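Local coordinates for protein oligopeptide ABC transporter OppAIV (Borrelia burgdorferi B31, PDB 4GL8) that probably binds oligopeptides outside the cytoplasmic membrane and hands them to an ABC transporter for uptake, at residues D87-T92 with K167-Y172; D279-G284 with Y502-D507; V297-N302 with N367-L372; R331-D336 with A483-R488. All blocks are in the same frame, centred on the assembly; numbering follows the deposited sequence.

Contact 1 (D87-T92 with K167-Y172)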
# COMPACT_ATOMS: atom_id res chain seq x y z
N ASP A 87 15.60 -3.76 -26.41
CA ASP A 87 14.38 -4.59 -26.32
C ASP A 87 13.60 -4.41 -25.00
O ASP A 87 12.58 -5.06 -24.78
CB ASP A 87 14.71 -6.08 -26.57
CG ASP A 87 15.51 -6.71 -25.44
OD1 ASP A 87 16.11 -6.01 -24.58
OD2 ASP A 87 15.57 -7.95 -25.42
N GLY A 88 14.09 -3.56 -24.11
CA GLY A 88 13.36 -3.20 -22.92
C GLY A 88 13.32 -4.22 -21.79
O GLY A 88 12.52 -4.08 -20.85
N VAL A 89 14.16 -5.25 -21.84
CA VAL A 89 14.09 -6.26 -20.78
C VAL A 89 15.24 -6.24 -19.81
O VAL A 89 15.09 -6.74 -18.72
CB VAL A 89 13.89 -7.70 -21.30
CG1 VAL A 89 12.66 -7.79 -22.15
CG2 VAL A 89 15.11 -8.23 -22.03
N VAL A 90 16.39 -5.68 -20.19
CA VAL A 90 17.61 -5.72 -19.36
C VAL A 90 17.97 -4.36 -18.83
O VAL A 90 18.35 -3.47 -19.59
CB VAL A 90 18.82 -6.29 -20.12
CG1 VAL A 90 19.99 -6.55 -19.16
CG2 VAL A 90 18.44 -7.58 -20.84
N TYR A 91 17.85 -4.20 -17.52
CA TYR A 91 18.17 -2.94 -16.83
C TYR A 91 19.49 -3.08 -16.11
O TYR A 91 19.74 -4.11 -15.45
CB TYR A 91 17.12 -2.60 -15.78
CG TYR A 91 15.83 -2.14 -16.37
CD1 TYR A 91 15.03 -3.02 -17.06
CD2 TYR A 91 15.41 -0.84 -16.22
CE1 TYR A 91 13.84 -2.61 -17.62
CE2 TYR A 91 14.22 -0.42 -16.78
CZ TYR A 91 13.43 -1.30 -17.47
OH TYR A 91 12.23 -0.92 -18.01
N THR A 92 20.31 -2.05 -16.22
CA THR A 92 21.68 -2.09 -15.70
C THR A 92 21.81 -0.82 -14.84
O THR A 92 21.75 0.30 -15.36
CB THR A 92 22.71 -2.17 -16.86
OG1 THR A 92 22.42 -3.31 -17.70
CG2 THR A 92 24.17 -2.29 -16.35
N LYS A 167 11.24 -10.48 -17.14
CA LYS A 167 10.50 -11.53 -17.85
C LYS A 167 9.94 -11.01 -19.20
O LYS A 167 10.01 -11.66 -20.23
CB LYS A 167 9.36 -11.93 -16.90
CG LYS A 167 8.68 -13.25 -17.11
CD LYS A 167 7.64 -13.45 -16.00
CE LYS A 167 6.41 -14.12 -16.55
NZ LYS A 167 6.81 -15.40 -17.24
N SER A 168 9.39 -9.79 -19.16
CA SER A 168 8.87 -9.09 -20.32
C SER A 168 8.98 -7.58 -20.01
O SER A 168 9.08 -7.19 -18.86
CB SER A 168 7.41 -9.48 -20.60
OG SER A 168 6.59 -9.28 -19.44
N PRO A 169 9.02 -6.74 -21.05
CA PRO A 169 9.11 -5.30 -20.81
C PRO A 169 7.99 -4.76 -19.93
O PRO A 169 6.85 -5.25 -20.00
CB PRO A 169 9.00 -4.69 -22.23
CG PRO A 169 9.55 -5.77 -23.13
CD PRO A 169 9.10 -7.07 -22.49
N LYS A 170 8.33 -3.76 -19.13
CA LYS A 170 7.42 -3.15 -18.20
C LYS A 170 7.85 -1.72 -17.98
O LYS A 170 8.81 -1.49 -17.24
CB LYS A 170 7.45 -3.88 -16.87
CG LYS A 170 6.71 -5.19 -16.89
CD LYS A 170 6.81 -5.88 -15.55
CE LYS A 170 5.78 -6.99 -15.39
NZ LYS A 170 5.83 -7.93 -16.53
N PRO A 171 7.12 -0.76 -18.58
CA PRO A 171 7.43 0.67 -18.48
C PRO A 171 7.38 1.20 -17.06
O PRO A 171 8.07 2.17 -16.76
CB PRO A 171 6.34 1.34 -19.34
CG PRO A 171 5.80 0.25 -20.22
CD PRO A 171 5.88 -0.98 -19.35
N TYR A 172 6.59 0.57 -16.20
CA TYR A 172 6.53 0.97 -14.79
C TYR A 172 7.53 0.24 -13.87
O TYR A 172 7.51 0.42 -12.67
CB TYR A 172 5.11 0.76 -14.25
CG TYR A 172 4.53 -0.58 -14.59
CD1 TYR A 172 3.80 -0.74 -15.76
CD2 TYR A 172 4.73 -1.68 -13.78
CE1 TYR A 172 3.28 -1.98 -16.10
CE2 TYR A 172 4.19 -2.92 -14.10
CZ TYR A 172 3.47 -3.05 -15.27
OH TYR A 172 2.95 -4.26 -15.64
O HOH W 1 10.82 -2.55 -19.58
O HOH W 2 10.55 0.92 -16.40

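Contact 2 (D279-G284 with Y502-D507)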
# COMPACT_ATOMS: atom_id res chain seq x y z
N ASP A 279 -3.01 25.03 8.41
CA ASP A 279 -2.06 23.93 8.54
C ASP A 279 -2.67 22.60 8.13
O ASP A 279 -2.12 21.56 8.42
CB ASP A 279 -1.47 23.88 9.96
CG ASP A 279 -2.52 23.65 11.03
OD1 ASP A 279 -2.15 23.70 12.23
OD2 ASP A 279 -3.71 23.41 10.71
N TYR A 280 -3.81 22.66 7.44
CA TYR A 280 -4.51 21.48 6.93
C TYR A 280 -4.21 21.32 5.45
O TYR A 280 -4.18 22.30 4.70
CB TYR A 280 -6.02 21.61 7.14
CG TYR A 280 -6.86 20.51 6.50
CD1 TYR A 280 -7.10 19.31 7.17
CD2 TYR A 280 -7.43 20.68 5.23
CE1 TYR A 280 -7.86 18.29 6.59
CE2 TYR A 280 -8.20 19.69 4.64
CZ TYR A 280 -8.41 18.49 5.33
OH TYR A 280 -9.16 17.51 4.76
N TYR A 281 -4.02 20.07 5.05
CA TYR A 281 -3.71 19.72 3.68
C TYR A 281 -4.59 18.55 3.26
O TYR A 281 -5.06 17.79 4.11
CB TYR A 281 -2.28 19.25 3.57
CG TYR A 281 -1.23 20.29 3.82
CD1 TYR A 281 -0.97 20.75 5.11
CD2 TYR A 281 -0.44 20.78 2.78
CE1 TYR A 281 0.02 21.69 5.35
CE2 TYR A 281 0.56 21.72 3.02
CZ TYR A 281 0.78 22.17 4.32
OH TYR A 281 1.77 23.08 4.57
N SER A 282 -4.79 18.41 1.96
CA SER A 282 -5.67 17.38 1.45
C SER A 282 -5.33 17.13 0.01
O SER A 282 -5.07 18.07 -0.75
CB SER A 282 -7.14 17.83 1.56
OG SER A 282 -7.97 16.78 1.12
N MET A 283 -5.32 15.86 -0.38
CA MET A 283 -5.05 15.51 -1.76
C MET A 283 -5.69 14.20 -2.13
O MET A 283 -5.73 13.28 -1.31
CB MET A 283 -3.54 15.39 -1.99
CG MET A 283 -3.18 15.31 -3.46
SD MET A 283 -1.42 15.37 -3.78
CE MET A 283 -1.10 17.13 -3.67
N GLY A 284 -6.19 14.14 -3.36
CA GLY A 284 -6.54 12.88 -4.00
C GLY A 284 -5.27 12.02 -4.14
O GLY A 284 -4.26 12.48 -4.66
N TYR A 502 -4.17 15.83 6.15
CA TYR A 502 -2.96 15.98 6.98
C TYR A 502 -2.96 17.28 7.74
O TYR A 502 -3.53 18.30 7.27
CB TYR A 502 -1.69 15.97 6.12
CG TYR A 502 -1.62 14.90 5.07
CD1 TYR A 502 -0.81 13.76 5.24
CD2 TYR A 502 -2.35 15.02 3.88
CE1 TYR A 502 -0.75 12.78 4.28
CE2 TYR A 502 -2.29 14.04 2.91
CZ TYR A 502 -1.49 12.92 3.11
OH TYR A 502 -1.43 11.95 2.14
N LEU A 503 -2.33 17.26 8.92
CA LEU A 503 -1.98 18.49 9.65
C LEU A 503 -0.48 18.53 9.73
O LEU A 503 0.15 17.53 10.06
CB LEU A 503 -2.59 18.53 11.06
CG LEU A 503 -4.12 18.59 11.13
CD1 LEU A 503 -4.62 18.23 12.52
CD2 LEU A 503 -4.63 19.96 10.72
N PHE A 504 0.10 19.69 9.47
CA PHE A 504 1.55 19.88 9.44
C PHE A 504 1.83 21.33 9.83
O PHE A 504 1.25 22.25 9.27
CB PHE A 504 2.07 19.55 8.04
CG PHE A 504 3.53 19.83 7.82
CD1 PHE A 504 4.50 18.90 8.21
CD2 PHE A 504 3.93 20.96 7.14
CE1 PHE A 504 5.85 19.14 7.97
CE2 PHE A 504 5.28 21.21 6.91
CZ PHE A 504 6.24 20.30 7.32
N ARG A 505 2.71 21.51 10.81
CA ARG A 505 3.05 22.81 11.37
C ARG A 505 3.96 23.59 10.41
O ARG A 505 5.18 23.66 10.60
CB ARG A 505 3.70 22.62 12.75
CG ARG A 505 2.72 22.18 13.84
CD ARG A 505 1.75 23.30 14.24
NE ARG A 505 2.44 24.53 14.66
CZ ARG A 505 2.93 24.78 15.88
NH1 ARG A 505 2.81 23.90 16.89
NH2 ARG A 505 3.57 25.91 16.10
N ASN A 506 3.33 24.14 9.36
CA ASN A 506 4.06 24.89 8.33
C ASN A 506 4.58 26.26 8.81
O ASN A 506 5.35 26.88 8.10
CB ASN A 506 3.25 25.01 7.02
CG ASN A 506 1.85 25.58 7.23
OD1 ASN A 506 1.61 26.33 8.16
ND2 ASN A 506 0.92 25.21 6.35
N ASP A 507 4.16 26.70 10.00
CA ASP A 507 4.82 27.84 10.67
C ASP A 507 6.20 27.52 11.30
O ASP A 507 6.95 28.44 11.64
CB ASP A 507 3.90 28.37 11.77
CG ASP A 507 3.63 27.33 12.84
OD1 ASP A 507 3.32 26.17 12.48
OD2 ASP A 507 3.76 27.66 14.03

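Contact 3 (V297-N302 with N367-L372)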
# COMPACT_ATOMS: atom_id res chain seq x y z
N VAL A 297 -17.44 -17.82 2.45
CA VAL A 297 -18.43 -17.66 3.52
C VAL A 297 -19.79 -17.43 2.91
O VAL A 297 -19.96 -16.47 2.17
CB VAL A 297 -18.09 -16.51 4.49
CG1 VAL A 297 -19.22 -16.28 5.47
CG2 VAL A 297 -16.81 -16.82 5.24
N LYS A 298 -20.74 -18.30 3.21
CA LYS A 298 -22.07 -18.15 2.64
C LYS A 298 -22.86 -17.05 3.32
O LYS A 298 -22.76 -16.89 4.53
CB LYS A 298 -22.81 -19.47 2.70
CG LYS A 298 -22.13 -20.52 1.83
CD LYS A 298 -22.92 -21.79 1.76
CE LYS A 298 -22.32 -22.76 0.75
NZ LYS A 298 -22.64 -22.39 -0.66
N PRO A 299 -23.69 -16.28 2.56
CA PRO A 299 -24.01 -16.38 1.14
C PRO A 299 -23.19 -15.42 0.24
O PRO A 299 -23.68 -15.01 -0.82
CB PRO A 299 -25.48 -15.97 1.13
CG PRO A 299 -25.54 -14.87 2.15
CD PRO A 299 -24.53 -15.26 3.21
N LEU A 300 -21.95 -15.12 0.63
CA LEU A 300 -21.12 -14.21 -0.15
C LEU A 300 -20.60 -14.87 -1.43
O LEU A 300 -20.10 -14.19 -2.33
CB LEU A 300 -19.99 -13.64 0.72
CG LEU A 300 -20.44 -12.93 2.00
CD1 LEU A 300 -19.26 -12.49 2.85
CD2 LEU A 300 -21.28 -11.71 1.64
N ASP A 301 -20.78 -16.19 -1.55
CA ASP A 301 -20.51 -16.92 -2.77
C ASP A 301 -21.59 -16.71 -3.84
O ASP A 301 -21.48 -17.23 -4.94
CB ASP A 301 -20.32 -18.44 -2.48
CG ASP A 301 -21.49 -19.07 -1.72
OD1 ASP A 301 -22.39 -18.36 -1.26
OD2 ASP A 301 -21.49 -20.30 -1.54
N ASN A 302 -22.64 -15.96 -3.49
CA ASN A 302 -23.77 -15.71 -4.38
C ASN A 302 -23.63 -14.34 -5.04
O ASN A 302 -23.77 -13.32 -4.36
CB ASN A 302 -25.08 -15.77 -3.58
CG ASN A 302 -26.31 -15.79 -4.45
OD1 ASN A 302 -26.35 -15.22 -5.54
ND2 ASN A 302 -27.32 -16.45 -3.97
N ASN A 367 -35.29 -11.73 4.72
CA ASN A 367 -35.62 -12.99 5.43
C ASN A 367 -34.55 -14.07 5.27
O ASN A 367 -34.08 -14.34 4.15
CB ASN A 367 -36.93 -13.59 4.94
CG ASN A 367 -38.13 -12.73 5.26
OD1 ASN A 367 -38.09 -11.86 6.13
ND2 ASN A 367 -39.22 -12.97 4.55
N ASN A 368 -34.14 -14.66 6.39
CA ASN A 368 -33.14 -15.70 6.44
C ASN A 368 -31.73 -15.30 6.03
O ASN A 368 -30.85 -16.16 6.00
CB ASN A 368 -33.62 -16.92 5.63
CG ASN A 368 -34.89 -17.50 6.21
OD1 ASN A 368 -34.95 -17.85 7.39
ND2 ASN A 368 -35.94 -17.58 5.39
N PHE A 369 -31.47 -14.01 5.80
CA PHE A 369 -30.09 -13.54 5.65
C PHE A 369 -29.31 -13.75 6.96
O PHE A 369 -29.76 -13.32 8.01
CB PHE A 369 -29.99 -12.09 5.22
CG PHE A 369 -28.69 -11.77 4.50
CD1 PHE A 369 -28.53 -12.11 3.15
CD2 PHE A 369 -27.62 -11.21 5.18
CE1 PHE A 369 -27.35 -11.86 2.48
CE2 PHE A 369 -26.43 -10.98 4.52
CZ PHE A 369 -26.29 -11.30 3.16
N PRO A 370 -28.15 -14.43 6.91
CA PRO A 370 -27.46 -14.68 8.18
C PRO A 370 -26.79 -13.44 8.76
O PRO A 370 -26.57 -12.44 8.06
CB PRO A 370 -26.40 -15.73 7.82
CG PRO A 370 -26.23 -15.63 6.34
CD PRO A 370 -27.53 -15.15 5.78
N LEU A 371 -26.45 -13.52 10.03
CA LEU A 371 -25.74 -12.46 10.70
C LEU A 371 -24.25 -12.51 10.35
O LEU A 371 -23.52 -13.26 10.94
CB LEU A 371 -25.97 -12.58 12.22
CG LEU A 371 -25.34 -11.49 13.10
CD1 LEU A 371 -25.97 -10.13 12.81
CD2 LEU A 371 -25.47 -11.85 14.56
N LEU A 372 -23.81 -11.71 9.40
CA LEU A 372 -22.37 -11.62 9.08
C LEU A 372 -21.61 -10.54 9.92
O LEU A 372 -22.19 -9.51 10.28
CB LEU A 372 -22.20 -11.28 7.60
CG LEU A 372 -22.86 -12.23 6.61
CD1 LEU A 372 -22.74 -11.66 5.20
CD2 LEU A 372 -22.25 -13.63 6.68

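Contact 4 (R331-D336 with A483-R488)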
# COMPACT_ATOMS: atom_id res chain seq x y z
N ARG A 331 -17.54 3.10 -8.64
CA ARG A 331 -17.71 1.67 -8.80
C ARG A 331 -16.41 1.05 -9.32
O ARG A 331 -16.31 -0.18 -9.42
CB ARG A 331 -18.85 1.40 -9.75
CG ARG A 331 -20.21 1.72 -9.17
CD ARG A 331 -20.78 0.51 -8.47
NE ARG A 331 -20.78 -0.65 -9.36
CZ ARG A 331 -21.64 -0.83 -10.37
NH1 ARG A 331 -22.61 0.04 -10.61
NH2 ARG A 331 -21.53 -1.90 -11.14
N ARG A 332 -15.44 1.91 -9.64
CA ARG A 332 -14.15 1.49 -10.18
C ARG A 332 -13.26 0.83 -9.14
O ARG A 332 -13.34 1.12 -7.94
CB ARG A 332 -13.36 2.67 -10.79
CG ARG A 332 -13.97 3.29 -12.07
CD ARG A 332 -13.49 2.64 -13.36
NE ARG A 332 -12.04 2.67 -13.41
CZ ARG A 332 -11.29 3.69 -13.82
NH1 ARG A 332 -11.82 4.79 -14.34
NH2 ARG A 332 -9.97 3.59 -13.76
N ALA A 333 -12.39 -0.04 -9.65
CA ALA A 333 -11.38 -0.75 -8.85
C ALA A 333 -10.00 -0.09 -8.89
O ALA A 333 -9.12 -0.42 -8.09
CB ALA A 333 -11.28 -2.18 -9.35
N THR A 334 -9.76 0.79 -9.85
CA THR A 334 -8.47 1.46 -9.98
C THR A 334 -8.66 2.97 -10.04
O THR A 334 -9.68 3.44 -10.50
CB THR A 334 -7.73 1.06 -11.26
OG1 THR A 334 -8.36 1.68 -12.37
CG2 THR A 334 -7.75 -0.47 -11.49
N PRO A 335 -7.66 3.73 -9.59
CA PRO A 335 -7.65 5.14 -9.93
C PRO A 335 -7.40 5.28 -11.43
O PRO A 335 -7.07 4.29 -12.10
CB PRO A 335 -6.47 5.70 -9.15
CG PRO A 335 -6.06 4.64 -8.18
CD PRO A 335 -6.50 3.35 -8.77
N ASP A 336 -7.57 6.50 -11.94
CA ASP A 336 -7.19 6.85 -13.31
C ASP A 336 -5.71 7.18 -13.35
O ASP A 336 -5.15 7.67 -12.37
CB ASP A 336 -7.99 8.05 -13.81
CG ASP A 336 -9.46 7.73 -14.04
OD1 ASP A 336 -9.85 6.59 -14.38
OD2 ASP A 336 -10.25 8.67 -13.86
N ALA A 483 -13.73 -4.57 -16.00
CA ALA A 483 -15.18 -4.67 -16.16
C ALA A 483 -15.72 -5.95 -15.54
O ALA A 483 -16.82 -5.94 -15.04
CB ALA A 483 -15.59 -4.62 -17.62
N ILE A 484 -14.94 -7.03 -15.57
CA ILE A 484 -15.37 -8.29 -14.98
C ILE A 484 -15.54 -8.16 -13.47
O ILE A 484 -16.54 -8.59 -12.92
CB ILE A 484 -14.39 -9.45 -15.29
CG1 ILE A 484 -14.41 -9.82 -16.77
CG2 ILE A 484 -14.70 -10.68 -14.46
CD1 ILE A 484 -13.27 -10.72 -17.15
N ILE A 485 -14.56 -7.58 -12.78
CA ILE A 485 -14.71 -7.37 -11.33
C ILE A 485 -15.69 -6.26 -10.93
O ILE A 485 -16.43 -6.43 -9.97
CB ILE A 485 -13.36 -7.21 -10.61
CG1 ILE A 485 -12.62 -5.97 -11.06
CG2 ILE A 485 -12.54 -8.49 -10.82
CD1 ILE A 485 -11.20 -5.87 -10.52
N ILE A 486 -15.73 -5.15 -11.66
CA ILE A 486 -16.66 -4.05 -11.29
C ILE A 486 -18.11 -4.11 -11.81
O ILE A 486 -18.96 -3.51 -11.17
CB ILE A 486 -16.06 -2.62 -11.54
CG1 ILE A 486 -16.06 -2.21 -13.00
CG2 ILE A 486 -14.64 -2.53 -10.99
CD1 ILE A 486 -15.48 -0.82 -13.22
N GLU A 487 -18.38 -4.79 -12.93
CA GLU A 487 -19.78 -4.93 -13.47
C GLU A 487 -20.36 -6.34 -13.46
O GLU A 487 -21.55 -6.49 -13.70
CB GLU A 487 -19.92 -4.51 -14.94
CG GLU A 487 -19.05 -3.38 -15.46
CD GLU A 487 -19.42 -2.95 -16.91
OE1 GLU A 487 -18.59 -2.30 -17.56
OE2 GLU A 487 -20.55 -3.23 -17.41
N ARG A 488 -19.54 -7.37 -13.28
CA ARG A 488 -20.03 -8.75 -13.44
C ARG A 488 -19.89 -9.57 -12.18
O ARG A 488 -20.87 -10.06 -11.68
CB ARG A 488 -19.32 -9.45 -14.61
CG ARG A 488 -19.91 -10.82 -14.94
CD ARG A 488 -19.41 -11.37 -16.28
NE ARG A 488 -18.21 -12.19 -16.15
CZ ARG A 488 -17.29 -12.38 -17.12
NH1 ARG A 488 -16.23 -13.15 -16.87
NH2 ARG A 488 -17.42 -11.81 -18.33
O HOH W 3 -18.24 -2.09 -8.72

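Contact 1 (D87-T92 with K167-Y172)
The contact belongs to the antiparallel five-stranded sheet, at the place where the hairpin joining strand 74-84 to strand 90-95 meets the loop that leaves strand 161-165. Strands 90-95 and 161-165 are neighbours, but beyond their pairing the two chains diverge, and proline packing and two waters join them instead. Pro169 lies against the hairpin turn: its CD is 3.6 Å from Val89 CG1, the two side chains lying side by side and pointing the same way. Val89 CG1 sits anti to its carbonyl carbon (chi1 -56°), which brings this methyl beside the proline ring. Pro169 CG also rests near Asp87 O. The rigid, preshaped ring offers CG and CD to Val89 and the turn, while the next residue supplies an N-H to water 1, Lys170 N lying 2.8 Å from it. Gly88 has positive phi (76°), a conformation glycine adopts easily, and its carbonyl faces the loop. There water 1 donates to Gly88 O at 2.6 Å. Its bond to Tyr91 OH is 2.7 Å long, at the edge of the ring and in its plane. Water 2 binds the same hydroxyl at 3.0 Å and donates to Lys170 O at 3.1 Å, so the phenol of Tyr91 spans the gap through two bridges. Phe173 meets the Tyr91 ring edge to face. Asp87 OD1 is held by Ser85 OG, its main partner, with a weak bond from Val89 N besides. The whole is a beta hairpin whose turn is joined through ordered water to the loop following the adjacent antiparallel strand.

Contact 2 (D279-G284 with Y502-D507)
Asn506 ND2 serves two acceptors at once, Tyr281 OH and the backbone Asp278 O. The bond from Asn506 ND2 to Tyr281 OH is 2.9 Å long and nearly straight (164° at the hydrogen), with the hydroxyl close to the amide plane, although ring and amide planes are turned 59° apart. A chi1 of 54° sets Asn506 CG between backbone N and carbonyl carbon, which turns the amide to Tyr281 OH. This bond closes the end of an antiparallel ladder between strands 280-285 and 492-504. Tyr281 and Tyr502 form its hydrogen-bonded pair: Tyr281 N reaches Tyr502 O at 2.9 Å, and Tyr502 N returns to Tyr281 O at 3.0 Å. Two residues along, Phe504 N donates to Asp279 O at 3.1 Å. Tyr280 and Leu503 make the non-hydrogen-bonded pair, with Leu503 CD2 at the edge of the Tyr280 ring. On the other face Tyr281 CE1 comes obliquely to within 4.0 Å of Phe504 CB, and Trp512 meets the rings of Tyr281 and Tyr502 edge to face. Tyrosine suits position 281: its ring gives apolar area to Phe504 and Trp512 while its hydroxyl takes the Asn506 N-H. Asp279 directs its carboxylate to Arg277 and Tyr254. Past the ladder, Arg505 centres an inverse gamma turn and grips Asp507 side-on, NE to OD1 at 2.9 Å and NH2 to OD2 at 2.7 Å, each oxygen using its syn lone pair.

Contact 3 (V297-N302 with N367-L372)
Pro299 and Phe369 cross at about a right angle, with Pro299 CG 3.5 Å from Phe369 CE1. They belong to two loops of an alpha/beta lobe, one leading into helix 303-311 and the other into strand 372-377, and this small apolar cluster joins them. The two proline rings reach toward each other, Pro370 CG 3.6 Å from Pro299 CD, while Pro370 CD lies over one face of the Phe369 ring, offset toward the rim. Phe369 thus has prolines from both loops against it; such stiff rings fill the space with little loss of conformational freedom. The peptide bond before Pro299 is cis, a form proline tolerates far better than other residues, and it folds the chain back so that Leu300 N bonds Val297 O, as in a type VI turn. A type I turn follows, from Pro299 to Asn302, which takes the N-cap position of helix 303-311. Leu300 and Leu372 also meet tip to tip. Both leucines place CG anti to the carbonyl carbon (chi1 -56° in each), and their branched ends reach the buried side near Ile422. Between them the closest atoms are Leu300 CD2 and Leu372 CD1, 3.8 Å apart.

Contact 4 (R331-D336 with A483-R488)
Arg331 NH2 donates to Ile486 O at 3.0 Å, with the carbonyl oxygen near the guanidinium plane and the bond fairly straight (157° at the hydrogen). Water 3 reinforces this grip: it accepts from Arg331 NE at 3.0 Å and donates both to Ile486 O, at 2.9 Å, and to Arg331 O. The carbonyl of Ile486 therefore has two donors, and the arginine chain, bent at chi2 and chi3, curls back so that its NE and its own carbonyl share one water. Beside this polar group the contact is apolar. Ile486 CG2, anti to the carbonyl carbon, touches Ala333 CB at 3.8 Å, while CG1 (chi1 76°) carries CD1 alongside the aliphatic CD of Arg332. Ile485 CD1 reaches Ala333 CB at 3.9 Å. The small alanine lets the loop approach two branched isoleucines.

The segment 483-488 is near the C-terminal end of helix 471-489 and includes a wider, pi-type turn. Carbonyls at such an end tend to run short of amide donors, so an arginine is a fitting partner, and its positive charge probably interacts favourably with the helix dipole. In the second shell, Glu482 on the same helix takes Arg332 NE in a salt bridge and Ala333 N in a hydrogen bond, fixing the loop against the helix. The guanidinium of Arg332 meets Thr334 OG1 and Asp336 OD1 at its edge, in plane, with NH1 2.7 Å from Asp336 OD1. Farther out, Ser347 O accepts from Arg331 NH1, and Phe494 of strand 492-504 packs on both Ala333 and Ile486.

Contact 1 comes first along the chain and lies in a different sheet, the antiparallel one; its centre is about 46 Å from that of contact 3 and 28 Å from that of contact 4. Along the rest of the chain contact 2 encloses contacts 3 and 4, whose segments alternate: 279-284 comes first and 502-507 last. Contacts 3 and 4 have centres about 23 Å apart, and the nearest atoms of contacts 2 and 4 are about 8 Å apart. Helix 471-489 of contact 4 is followed by strand 492-504, which carries contact 2. Both late elements pack against segments more than 140 residues earlier, so this region is built from distant parts of the chain.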